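Local structure of DNA topoisomerase 2-associated protein PAT1 (Saccharomyces cerevisiae, 4OJJ) at residues T30-M35 / N69-Q74. The protein activates mRNA decapping and represses translation, and so probably promotes mRNA turnover. Residues are numbered along the deposited sequence; the frame is centred on the assembly and turned at random.
Sequences TDSTAM and NFLDKQ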
ATOM      1  N   THR A  30      -1.024 -31.438  -8.254  1.00 59.94           N
ATOM      2  CA  THR A  30      -0.216 -30.765  -7.251  1.00 52.45           C
ATOM      3  C   THR A  30      -0.870 -30.860  -5.884  1.00 43.90           C
ATOM      4  O   THR A  30      -2.082 -30.817  -5.767  1.00 49.36           O
ATOM      5  CB  THR A  30       0.020 -29.313  -7.668  1.00 52.56           C
ATOM      6  OG1 THR A  30       1.419 -29.120  -7.847  1.00 50.05           O
ATOM      7  CG2 THR A  30      -0.563 -28.300  -6.647  1.00 47.10           C
ATOM      8  N   ASP A  31      -0.080 -31.043  -4.846  1.00 41.61           N
ATOM      9  CA  ASP A  31      -0.656 -31.099  -3.506  1.00 47.09           C
ATOM     10  C   ASP A  31       0.237 -30.334  -2.519  1.00 50.90           C
ATOM     11  O   ASP A  31       1.390 -30.704  -2.248  1.00 50.00           O
ATOM     12  CB  ASP A  31      -0.896 -32.546  -3.059  1.00 45.28           C
ATOM     13  CG  ASP A  31      -1.774 -32.635  -1.838  1.00 48.46           C
ATOM     14  OD1 ASP A  31      -1.681 -31.726  -0.984  1.00 47.04           O
ATOM     15  OD2 ASP A  31      -2.566 -33.605  -1.727  1.00 51.24           O
ATOM     16  N   SER A  32      -0.304 -29.243  -1.997  1.00 49.10           N
ATOM     17  CA  SER A  32       0.496 -28.332  -1.197  1.00 49.48           C
ATOM     18  C   SER A  32       0.443 -28.728   0.273  1.00 48.01           C
ATOM     19  O   SER A  32       0.969 -28.008   1.116  1.00 51.70           O
ATOM     20  CB  SER A  32       0.004 -26.893  -1.381  1.00 43.97           C
ATOM     21  OG  SER A  32      -1.390 -26.785  -1.084  1.00 44.74           O
ATOM     22  N   THR A  33      -0.193 -29.859   0.576  1.00 46.87           N
ATOM     23  CA  THR A  33      -0.452 -30.233   1.967  1.00 47.99           C
ATOM     24  C   THR A  33       0.812 -30.174   2.820  1.00 44.01           C
ATOM     25  O   THR A  33       0.799 -29.620   3.915  1.00 43.25           O
ATOM     26  CB  THR A  33      -1.072 -31.633   2.106  1.00 43.76           C
ATOM     27  OG1 THR A  33      -2.428 -31.625   1.640  1.00 46.73           O
ATOM     28  CG2 THR A  33      -1.067 -32.066   3.565  1.00 39.99           C
ATOM     29  N   ALA A  34       1.900 -30.725   2.293  1.00 41.94           N
ATOM     30  CA  ALA A  34       3.168 -30.773   3.010  1.00 45.44           C
ATOM     31  C   ALA A  34       3.832 -29.401   3.071  1.00 47.86           C
ATOM     32  O   ALA A  34       4.507 -29.076   4.057  1.00 44.94           O
ATOM     33  CB  ALA A  34       4.121 -31.805   2.370  1.00 42.93           C
ATOM     34  N   MET A  35       3.670 -28.609   2.012  1.00 43.35           N
ATOM     35  CA  MET A  35       4.205 -27.252   2.025  1.00 46.73           C
ATOM     36  C   MET A  35       3.460 -26.415   3.055  1.00 44.88           C
ATOM     37  O   MET A  35       4.071 -25.710   3.859  1.00 44.65           O
ATOM     38  CB  MET A  35       4.126 -26.581   0.663  1.00 43.46           C
ATOM     39  CG  MET A  35       4.740 -25.200   0.708  1.00 41.24           C
ATOM     40  SD  MET A  35       4.728 -24.324  -0.852  1.00 41.92           S
ATOM     41  CE  MET A  35       2.987 -24.479  -1.310  1.00 38.69           C
ATOM     42  N   ASN A  69       2.260 -19.995  -5.806  1.00 38.28           N
ATOM     43  CA  ASN A  69       1.933 -20.670  -7.053  1.00 40.87           C
ATOM     44  C   ASN A  69       1.194 -21.998  -6.858  1.00 41.47           C
ATOM     45  O   ASN A  69       0.548 -22.496  -7.784  1.00 37.48           O
ATOM     46  CB  ASN A  69       3.186 -20.891  -7.913  1.00 46.44           C
ATOM     47  CG  ASN A  69       3.585 -19.653  -8.696  1.00 50.76           C
ATOM     48  OD1 ASN A  69       2.783 -18.717  -8.866  1.00 50.45           O
ATOM     49  ND2 ASN A  69       4.832 -19.641  -9.188  1.00 45.71           N
ATOM     50  N   PHE A  70       1.273 -22.552  -5.653  1.00 38.86           N
ATOM     51  CA  PHE A  70       0.751 -23.889  -5.405  1.00 40.87           C
ATOM     52  C   PHE A  70      -0.388 -23.877  -4.429  1.00 39.69           C
ATOM     53  O   PHE A  70      -0.888 -24.916  -4.058  1.00 41.86           O
ATOM     54  CB  PHE A  70       1.869 -24.823  -4.900  1.00 41.84           C
ATOM     55  CG  PHE A  70       3.003 -24.971  -5.874  1.00 37.13           C
ATOM     56  CD1 PHE A  70       2.828 -25.683  -7.044  1.00 39.60           C
ATOM     57  CD2 PHE A  70       4.216 -24.359  -5.647  1.00 39.11           C
ATOM     58  CE1 PHE A  70       3.850 -25.800  -7.960  1.00 37.57           C
ATOM     59  CE2 PHE A  70       5.238 -24.464  -6.562  1.00 40.14           C
ATOM     60  CZ  PHE A  70       5.046 -25.193  -7.725  1.00 39.72           C
ATOM     61  N   LEU A  71      -0.785 -22.699  -3.974  1.00 43.03           N
ATOM     62  CA  LEU A  71      -1.898 -22.623  -3.041  1.00 43.12           C
ATOM     63  C   LEU A  71      -3.207 -22.446  -3.790  1.00 45.68           C
ATOM     64  O   LEU A  71      -3.232 -21.854  -4.867  1.00 44.97           O
ATOM     65  CB  LEU A  71      -1.699 -21.470  -2.063  1.00 44.67           C
ATOM     66  CG  LEU A  71      -0.421 -21.519  -1.227  1.00 47.34           C
ATOM     67  CD1 LEU A  71      -0.253 -20.248  -0.353  1.00 38.10           C
ATOM     68  CD2 LEU A  71      -0.425 -22.791  -0.395  1.00 42.34           C
ATOM     69  N   ASP A  72      -4.291 -22.969  -3.231  1.00 47.98           N
ATOM     70  CA  ASP A  72      -5.614 -22.595  -3.717  1.00 48.64           C
ATOM     71  C   ASP A  72      -6.089 -21.314  -3.004  1.00 47.90           C
ATOM     72  O   ASP A  72      -5.410 -20.817  -2.105  1.00 47.30           O
ATOM     73  CB  ASP A  72      -6.625 -23.758  -3.621  1.00 39.35           C
ATOM     74  CG  ASP A  72      -7.006 -24.133  -2.188  1.00 47.30           C
ATOM     75  OD1 ASP A  72      -6.821 -23.345  -1.247  1.00 49.59           O
ATOM     76  OD2 ASP A  72      -7.540 -25.249  -2.005  1.00 59.94           O
ATOM     77  N   LYS A  73      -7.248 -20.801  -3.406  1.00 50.14           N
ATOM     78  CA  LYS A  73      -7.780 -19.539  -2.896  1.00 49.49           C
ATOM     79  C   LYS A  73      -8.079 -19.563  -1.397  1.00 50.05           C
ATOM     80  O   LYS A  73      -7.926 -18.554  -0.721  1.00 50.61           O
ATOM     81  CB  LYS A  73      -9.040 -19.157  -3.679  1.00 51.36           C
ATOM     82  CG  LYS A  73      -9.813 -17.997  -3.104  1.00 51.57           C
ATOM     83  CD  LYS A  73     -10.955 -17.585  -4.022  1.00 57.07           C
ATOM     84  CE  LYS A  73     -12.286 -17.622  -3.281  1.00 64.60           C
ATOM     85  NZ  LYS A  73     -13.301 -16.692  -3.867  1.00 66.85           N
ATOM     86  N   GLN A  74      -8.515 -20.705  -0.875  1.00 52.37           N
ATOM     87  CA  GLN A  74      -8.803 -20.825   0.556  1.00 52.78           C
ATOM     88  C   GLN A  74      -7.534 -20.679   1.394  1.00 50.40           C
ATOM     89  O   GLN A  74      -7.555 -20.094   2.481  1.00 46.24           O
ATOM     90  CB  GLN A  74      -9.444 -22.176   0.859  1.00 52.14           C
ATOM     91  CG  GLN A  74     -10.899 -22.127   1.244  1.00 63.71           C
ATOM     92  CD  GLN A  74     -11.400 -23.490   1.716  1.00 80.15           C
ATOM     93  OE1 GLN A  74     -11.388 -24.472   0.961  1.00 78.74           O
ATOM     94  NE2 GLN A  74     -11.818 -23.561   2.981  1.00 80.07           N
TER
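Two helix starts meet in this corner of the mainly helical PAT1 fold, where Ser32 and Met35, at the head of helix 33-39, pack on Phe70 and Leu71 in the linker between helices 58-68 and 73-85. No hydrogen bond joins the segments; the contact illustrates how an apolar methyl group can fit helix ends together. Met35 CE lies 3.8 Å from Phe70 CB and 3.9 Å from Leu71 CD2, and the methionine chain crosses both side chains at about a right angle. Its CG and SD extend away from the backbone before the chain bends at the last torsion (chi3 52°), which brings the methyl group against both neighbours. Helix 5-25 contributes Ile17 and Leu20 to the surroundings of Met35, while Leu71 also rests on Ile79 of helix 73-85. Beside this apolar cluster, Ser32 CB approaches the carbonyl Phe70 O at 3.4 Å. Ser32 holds the N-cap position, yet its OG makes no capping bond: OG sits between the backbone N and the carbonyl carbon (chi1 55°), and the hydroxyl is hydrogen-bonded to Gln75 OE1 in the first turn of helix 73-85, tying one helix start to the other. At the exposed margin, Thr30 OG1 meets the Phe70 ring obliquely, 3.8 Å from CD1, and Asn69 CB lies over one ring face near the rim. The turn into helix 33-39 is held locally: Asp31 OD1 accepts from Thr33 N at 2.9 Å, closing an Asx turn, and the same oxygen also takes the hydroxyl Thr33 OG1 at 2.7 Å on its syn lone pair.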